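Local coordinates for protein putative transcription regulator (Lactobacillus plantarum, PDB 3K69) that probably binds DNA as a dimeric transcriptional regulator of the Rrf2-like winged helix-turn-helix kind, at residues I48-V51 and L52-G56; L72-A75 and D76-L79; L123-V126 and A127-Y131. All blocks are in the same frame, centred on the assembly; numbering follows the deposited sequence.

Contact 1: residues I48-V51 and L52-G56; sequences ILSV and LHKHG
The imidazole of His55 meets Val51 edge-on: ND1 gives a hydrogen bond of 2.8 Å to Val51 O, which lies almost exactly in the ring plane. The ring also runs beside the valine side chain, the two pointing the same way, with Val51 CG1 3.8 Å from His55 ND1. With CG beside its own backbone N (chi1 -70°), the ring comes alongside the last turn of the helix, its ND1 edge to the carbonyl. Val51 O takes a second, longer bond from His55 N, and the two donors come from opposite faces of the carbonyl plane. The other flat group, the ring of His53, heads away from this turn, and its ND1 bonds to Leu58 O.

On the inner side, Leu52 CD1 reaches Ile48 CG2 at 4.2 Å, the two side chains crossing obliquely; both also touch Ala14 of helix 9-22. On the outer side, the extended Lys54 chain passes Ser50, its CE 3.6 Å from Ser50 OG, and a water joins that hydroxyl to Lys54 NZ, weakly at the lysine. Helix 46-54, by its place in the winged fold probably the DNA-recognition helix, ends in a Schellman motif with Gly56 at C-prime. The ND1 bond implies a proton on that nitrogen, and gives Val51 O a second donor where its backbone bond is long and bent.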
loop_
_atom_site.group_PDB
_atom_site.type_symbol
_atom_site.label_atom_id
_atom_site.label_comp_id
_atom_site.label_asym_id
_atom_site.label_seq_id
_atom_site.Cartn_x
_atom_site.Cartn_y
_atom_site.Cartn_z
ATOM N N ILE A 48 12.271 -16.444 1.798
ATOM C CA ILE A 48 12.907 -15.117 1.720
ATOM C C ILE A 48 14.443 -15.211 1.802
ATOM O O ILE A 48 15.133 -14.528 1.068
ATOM C CB ILE A 48 12.321 -14.146 2.782
ATOM C CG1 ILE A 48 10.945 -13.699 2.313
ATOM C CG2 ILE A 48 13.211 -12.876 2.948
ATOM C CD1 ILE A 48 10.993 -12.923 0.954
ATOM N N LEU A 49 14.961 -16.071 2.677
ATOM C CA LEU A 49 16.410 -16.240 2.806
ATOM C C LEU A 49 16.985 -16.763 1.475
ATOM O O LEU A 49 18.049 -16.338 1.060
ATOM C CB LEU A 49 16.764 -17.152 3.963
ATOM C CG LEU A 49 16.469 -16.642 5.373
ATOM C CD1 LEU A 49 16.803 -17.747 6.398
ATOM C CD2 LEU A 49 17.216 -15.367 5.690
ATOM N N SER A 50 16.239 -17.654 0.824
ATOM C CA SER A 50 16.600 -18.203 -0.477
ATOM C C SER A 50 16.608 -17.121 -1.550
ATOM O O SER A 50 17.577 -17.001 -2.293
ATOM C CB SER A 50 15.648 -19.327 -0.845
ATOM O OG SER A 50 15.671 -19.578 -2.219
ATOM N N VAL A 51 15.564 -16.295 -1.578
ATOM C CA VAL A 51 15.479 -15.144 -2.507
ATOM C C VAL A 51 16.658 -14.159 -2.285
ATOM O O VAL A 51 17.262 -13.656 -3.239
ATOM C CB VAL A 51 14.091 -14.432 -2.401
ATOM C CG1 VAL A 51 14.046 -13.152 -3.223
ATOM C CG2 VAL A 51 12.988 -15.355 -2.875
ATOM N N LEU A 52 16.997 -13.888 -1.038
ATOM C CA LEU A 52 18.099 -12.966 -0.752
ATOM C C LEU A 52 19.435 -13.563 -1.218
ATOM O O LEU A 52 20.250 -12.879 -1.821
ATOM C CB LEU A 52 18.151 -12.668 0.734
ATOM C CG LEU A 52 17.044 -11.762 1.279
ATOM C CD1 LEU A 52 17.228 -11.682 2.816
ATOM C CD2 LEU A 52 17.065 -10.344 0.604
ATOM N N HIS A 53 19.644 -14.843 -0.904
ATOM C CA HIS A 53 20.765 -15.605 -1.405
ATOM C C HIS A 53 20.873 -15.604 -2.930
ATOM O O HIS A 53 21.914 -15.269 -3.440
ATOM C CB HIS A 53 20.725 -17.037 -0.926
ATOM C CG HIS A 53 21.912 -17.835 -1.351
ATOM N ND1 HIS A 53 23.203 -17.348 -1.268
ATOM C CD2 HIS A 53 22.013 -19.081 -1.857
ATOM C CE1 HIS A 53 24.038 -18.260 -1.737
ATOM N NE2 HIS A 53 23.346 -19.330 -2.066
ATOM N N LYS A 54 19.810 -15.965 -3.639
ATOM C CA LYS A 54 19.828 -16.002 -5.104
ATOM C C LYS A 54 20.170 -14.668 -5.746
ATOM O O LYS A 54 20.710 -14.629 -6.841
ATOM C CB LYS A 54 18.477 -16.496 -5.670
ATOM C CG LYS A 54 18.233 -17.960 -5.377
ATOM C CD LYS A 54 16.842 -18.451 -5.825
ATOM C CE LYS A 54 16.745 -19.965 -5.586
ATOM N NZ LYS A 54 15.575 -20.638 -6.244
ATOM N N HIS A 55 19.858 -13.573 -5.058
ATOM C CA HIS A 55 20.088 -12.234 -5.583
ATOM C C HIS A 55 21.332 -11.527 -5.029
ATOM O O HIS A 55 21.507 -10.351 -5.248
ATOM C CB HIS A 55 18.837 -11.403 -5.386
ATOM C CG HIS A 55 17.709 -11.835 -6.264
ATOM N ND1 HIS A 55 16.767 -12.755 -5.859
ATOM C CD2 HIS A 55 17.403 -11.517 -7.542
ATOM C CE1 HIS A 55 15.923 -12.981 -6.852
ATOM N NE2 HIS A 55 16.282 -12.237 -7.880
ATOM N N GLY A 56 22.178 -12.265 -4.335
ATOM C CA GLY A 56 23.507 -11.796 -3.979
ATOM C C GLY A 56 23.642 -11.074 -2.651
ATOM O O GLY A 56 24.707 -10.568 -2.376
HETATM O O HOH W 1 13.773 -18.664 -4.348
#

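Contact 2: residues L72-A75 and D76-L79; sequences LALA and DMNL
Leu72 opens the turn by setting its CB 4.1 Å from the terminal CE of Met77, which is selenomethionine in this model. The Met77 chain, extended beyond CG (chi2 176°), runs back along the turn toward Leu72 to make that touch, while Leu72 O is held from outside by Arg25 NH2. At Ala73 the backbone turns: its O accepts from Asp76 N at 3.0 Å, with the donor well above the carbonyl plane. The same residue offers its methyl to the carboxylate, Ala73 CB lying 3.3 Å from Asp76 OD2, and Met77 CG lies 3.7 Å from Ala73 O.

Leu74 repeats the pattern one residue on, its O receiving Met77 N at 3.1 Å. Two successive bonds from residue i+3 back to residue i make this a short 3-10 turn, and the strongly bent approach at both carbonyls goes with so tight a winding. It lies in the connection from the two-stranded wing, 59-61 with 67-69, to helix 79-86, whose N-cap is Asn78, with OD1 bonded to Asp81 N.

The Leu74 side chain turns inward, its CD2 4.2 Å from Met77 SE, and both residues pack on Ile18 of helix 9-22; Leu74 also reaches Met140 and Gln144 of helix 140-148. Ala75, on the exposed side, links the two residues whose carbonyls accept, Ala73 and Leu74, to Asp76, which carries the first donor N.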
loop_
_atom_site.group_PDB
_atom_site.type_symbol
_atom_site.label_atom_id
_atom_site.label_comp_id
_atom_site.label_asym_id
_atom_site.label_seq_id
_atom_site.Cartn_x
_atom_site.Cartn_y
_atom_site.Cartn_z
ATOM N N LEU A 72 28.715 -8.401 2.760
ATOM C CA LEU A 72 28.606 -7.145 2.021
ATOM C C LEU A 72 28.146 -6.026 2.979
ATOM O O LEU A 72 27.753 -6.297 4.129
ATOM C CB LEU A 72 27.675 -7.306 0.816
ATOM C CG LEU A 72 28.117 -8.358 -0.230
ATOM C CD1 LEU A 72 26.934 -8.682 -1.134
ATOM C CD2 LEU A 72 29.302 -7.874 -1.076
ATOM N N ALA A 73 28.231 -4.779 2.502
ATOM C CA ALA A 73 27.946 -3.599 3.312
ATOM C C ALA A 73 26.485 -3.230 3.209
ATOM O O ALA A 73 25.944 -3.151 2.094
ATOM C CB ALA A 73 28.791 -2.407 2.827
ATOM N N LEU A 74 25.864 -2.928 4.348
ATOM C CA LEU A 74 24.508 -2.360 4.408
ATOM C C LEU A 74 24.382 -1.070 3.589
ATOM O O LEU A 74 23.340 -0.806 3.008
ATOM C CB LEU A 74 24.105 -2.043 5.850
ATOM C CG LEU A 74 24.038 -3.140 6.932
ATOM C CD1 LEU A 74 23.047 -2.747 8.065
ATOM C CD2 LEU A 74 23.695 -4.502 6.401
ATOM N N ALA A 75 25.455 -0.277 3.523
ATOM C CA ALA A 75 25.429 0.968 2.752
ATOM C C ALA A 75 25.216 0.695 1.257
ATOM O O ALA A 75 24.705 1.533 0.558
ATOM C CB ALA A 75 26.687 1.835 3.011
ATOM N N ASP A 76 25.530 -0.510 0.796
ATOM C CA ASP A 76 25.365 -0.853 -0.630
ATOM C C ASP A 76 24.051 -1.541 -0.988
ATOM O O ASP A 76 23.857 -1.954 -2.129
ATOM C CB ASP A 76 26.562 -1.703 -1.091
ATOM C CG ASP A 76 27.894 -0.956 -0.912
ATOM O OD1 ASP A 76 27.954 0.210 -1.326
ATOM O OD2 ASP A 76 28.866 -1.520 -0.382
HETATM N N MSE A 77 23.154 -1.635 -0.013
HETATM C CA MSE A 77 21.826 -2.222 -0.171
HETATM C C MSE A 77 20.764 -1.145 -0.128
HETATM O O MSE A 77 20.373 -0.686 0.949
HETATM C CB MSE A 77 21.558 -3.200 0.940
HETATM C CG MSE A 77 22.612 -4.250 1.014
HETATM SE SE MSE A 77 22.331 -5.458 2.524
HETATM C CE MSE A 77 23.964 -6.522 2.272
ATOM N N ASN A 78 20.342 -0.715 -1.311
ATOM C CA ASN A 78 19.225 0.195 -1.424
ATOM C C ASN A 78 17.947 -0.416 -0.854
ATOM O O ASN A 78 17.535 -1.532 -1.225
ATOM C CB ASN A 78 18.982 0.598 -2.890
ATOM C CG ASN A 78 17.993 1.723 -3.007
ATOM O OD1 ASN A 78 16.784 1.478 -3.060
ATOM N ND2 ASN A 78 18.483 2.974 -2.967
ATOM N N LEU A 79 17.299 0.333 0.031
ATOM C CA LEU A 79 16.105 -0.119 0.713
ATOM C C LEU A 79 14.938 -0.337 -0.249
ATOM O O LEU A 79 14.160 -1.218 -0.077
ATOM C CB LEU A 79 15.739 0.877 1.824
ATOM C CG LEU A 79 15.012 0.367 3.067
ATOM C CD1 LEU A 79 15.802 -0.703 3.831
ATOM C CD2 LEU A 79 14.773 1.604 3.916
#

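Contact 3: residues L123-V126 and A127-Y131; sequences LFTV and ADRQY
Thr125 and Arg129, one turn apart on helix 111-136, make the main side-chain touch. The methyl CG2 of Thr125 lies 3.3 Å from Arg129 NH1, and Arg129 NH2 stands 4.0 Å from Val126 CG2. A bend at chi3 (-75°) folds the arginine back along the helix, so that one face of its guanidinium is turned to Thr125 O, which sits over the centre of the group.

The backbone bonds are those of a regular alpha-helix, four in succession from Ala127 N to Leu123 O through Gln130 N to Val126 O. Thr125 O, besides accepting from Arg129 N at 3.0 Å, receives a water at 2.9 Å that also donates weakly to Asp128 OD2. The Thr125 hydroxyl turns back up the helix to Thr121 O.

Two salt bridges reach outward: Arg129 NE to Glu157 of the second subunit, and Asp128 OD2 to Arg132 of its own chain. Apolar packing is separate from these. Val126 and Ala127 lie on Tyr134 of the second subunit, as expected of the long helix through which Rrf2-like proteins dimerise. Chemically, the guanidinium lies close to the Thr125 methyl, with Thr125 O farther off over one face, while its NE is salt-bridged to the Glu157 carboxylate of the second subunit, so Arg129 joins the local turn to the partner chain.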
loop_
_atom_site.group_PDB
_atom_site.type_symbol
_atom_site.label_atom_id
_atom_site.label_comp_id
_atom_site.label_asym_id
_atom_site.label_seq_id
_atom_site.Cartn_x
_atom_site.Cartn_y
_atom_site.Cartn_z
ATOM N N LEU A 123 -4.151 5.297 -12.033
ATOM C CA LEU A 123 -4.133 5.959 -10.746
ATOM C C LEU A 123 -3.308 5.177 -9.666
ATOM O O LEU A 123 -2.365 5.717 -9.076
ATOM C CB LEU A 123 -5.553 6.223 -10.270
ATOM C CG LEU A 123 -5.691 7.065 -8.984
ATOM C CD1 LEU A 123 -5.243 8.514 -9.162
ATOM C CD2 LEU A 123 -7.097 6.970 -8.356
ATOM N N PHE A 124 -3.693 3.926 -9.431
ATOM C CA PHE A 124 -3.056 3.036 -8.443
ATOM C C PHE A 124 -1.596 2.750 -8.797
ATOM O O PHE A 124 -0.741 2.691 -7.916
ATOM C CB PHE A 124 -3.795 1.696 -8.384
ATOM C CG PHE A 124 -5.193 1.762 -7.846
ATOM C CD1 PHE A 124 -5.589 2.724 -6.926
ATOM C CD2 PHE A 124 -6.120 0.822 -8.221
ATOM C CE1 PHE A 124 -6.918 2.733 -6.414
ATOM C CE2 PHE A 124 -7.438 0.832 -7.727
ATOM C CZ PHE A 124 -7.817 1.791 -6.810
ATOM N N THR A 125 -1.300 2.591 -10.092
ATOM C CA THR A 125 0.080 2.345 -10.533
ATOM C C THR A 125 0.978 3.546 -10.319
ATOM O O THR A 125 2.092 3.409 -9.804
ATOM C CB THR A 125 0.151 1.873 -12.000
ATOM O OG1 THR A 125 -0.729 0.755 -12.167
ATOM C CG2 THR A 125 1.579 1.460 -12.383
ATOM N N VAL A 126 0.523 4.732 -10.705
ATOM C CA VAL A 126 1.304 5.930 -10.438
ATOM C C VAL A 126 1.525 6.132 -8.919
ATOM O O VAL A 126 2.637 6.480 -8.480
ATOM C CB VAL A 126 0.649 7.192 -11.108
ATOM C CG1 VAL A 126 1.404 8.440 -10.731
ATOM C CG2 VAL A 126 0.619 7.008 -12.680
ATOM N N ALA A 127 0.453 5.950 -8.133
ATOM C CA ALA A 127 0.506 6.125 -6.693
ATOM C C ALA A 127 1.507 5.137 -6.130
ATOM O O ALA A 127 2.287 5.492 -5.278
ATOM C CB ALA A 127 -0.909 5.900 -6.030
ATOM N N ASP A 128 1.484 3.897 -6.605
ATOM C CA ASP A 128 2.411 2.890 -6.096
ATOM C C ASP A 128 3.888 3.242 -6.447
ATOM O O ASP A 128 4.783 3.034 -5.622
ATOM C CB ASP A 128 2.041 1.488 -6.583
ATOM C CG ASP A 128 2.907 0.419 -5.938
ATOM O OD1 ASP A 128 2.726 0.170 -4.728
ATOM O OD2 ASP A 128 3.761 -0.123 -6.661
ATOM N N ARG A 129 4.130 3.860 -7.597
ATOM C CA ARG A 129 5.489 4.308 -7.910
ATOM C C ARG A 129 5.939 5.389 -6.945
ATOM O O ARG A 129 7.079 5.389 -6.534
ATOM C CB ARG A 129 5.625 4.768 -9.371
ATOM C CG ARG A 129 5.745 3.578 -10.285
ATOM C CD ARG A 129 6.238 3.947 -11.624
ATOM N NE ARG A 129 5.214 4.597 -12.436
ATOM C CZ ARG A 129 4.446 3.965 -13.321
ATOM N NH1 ARG A 129 4.514 2.656 -13.467
ATOM N NH2 ARG A 129 3.563 4.647 -14.021
ATOM N N GLN A 130 5.032 6.291 -6.566
ATOM C CA GLN A 130 5.360 7.353 -5.604
ATOM C C GLN A 130 5.672 6.739 -4.225
ATOM O O GLN A 130 6.622 7.135 -3.555
ATOM C CB GLN A 130 4.240 8.392 -5.551
ATOM C CG GLN A 130 4.407 9.428 -4.426
ATOM C CD GLN A 130 3.791 10.789 -4.736
ATOM O OE1 GLN A 130 3.846 11.249 -5.888
ATOM N NE2 GLN A 130 3.214 11.458 -3.695
ATOM N N TYR A 131 4.930 5.711 -3.852
ATOM C CA TYR A 131 5.192 4.963 -2.619
ATOM C C TYR A 131 6.562 4.329 -2.635
ATOM O O TYR A 131 7.351 4.470 -1.675
ATOM C CB TYR A 131 4.103 3.901 -2.397
ATOM C CG TYR A 131 4.272 3.038 -1.172
ATOM C CD1 TYR A 131 4.101 3.563 0.072
ATOM C CD2 TYR A 131 4.567 1.677 -1.273
ATOM C CE1 TYR A 131 4.239 2.780 1.216
ATOM C CE2 TYR A 131 4.726 0.900 -0.157
ATOM C CZ TYR A 131 4.572 1.458 1.097
ATOM O OH TYR A 131 4.726 0.733 2.254
HETATM O O HOH W 2 3.422 0.822 -9.863
#

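How the contacts relate
Contacts 1 and 2 belong to the compact winged helix-turn-helix part of the chain and touch where Leu72 CD1 meets Gly56 O; both pack on helix 9-22. All three contacts are partly buried: Leu52, Leu74 and Met77 lie inside the domain, whereas Val126 and Ala127 of contact 3 are buried against the second subunit. Contact 1 has a polar outer side of Ser50, Lys54 and His55; contact 2 exposes Leu72 and Ala75 beside Asp76. Contact 3, on helix 111-136, is centred about 26 Å from contact 1. The bonding runs from a histidine-assisted helix end, through a 3-10 turn, to uninterrupted helix. Leu79 of contact 2 also reaches Leu123 of the second subunit.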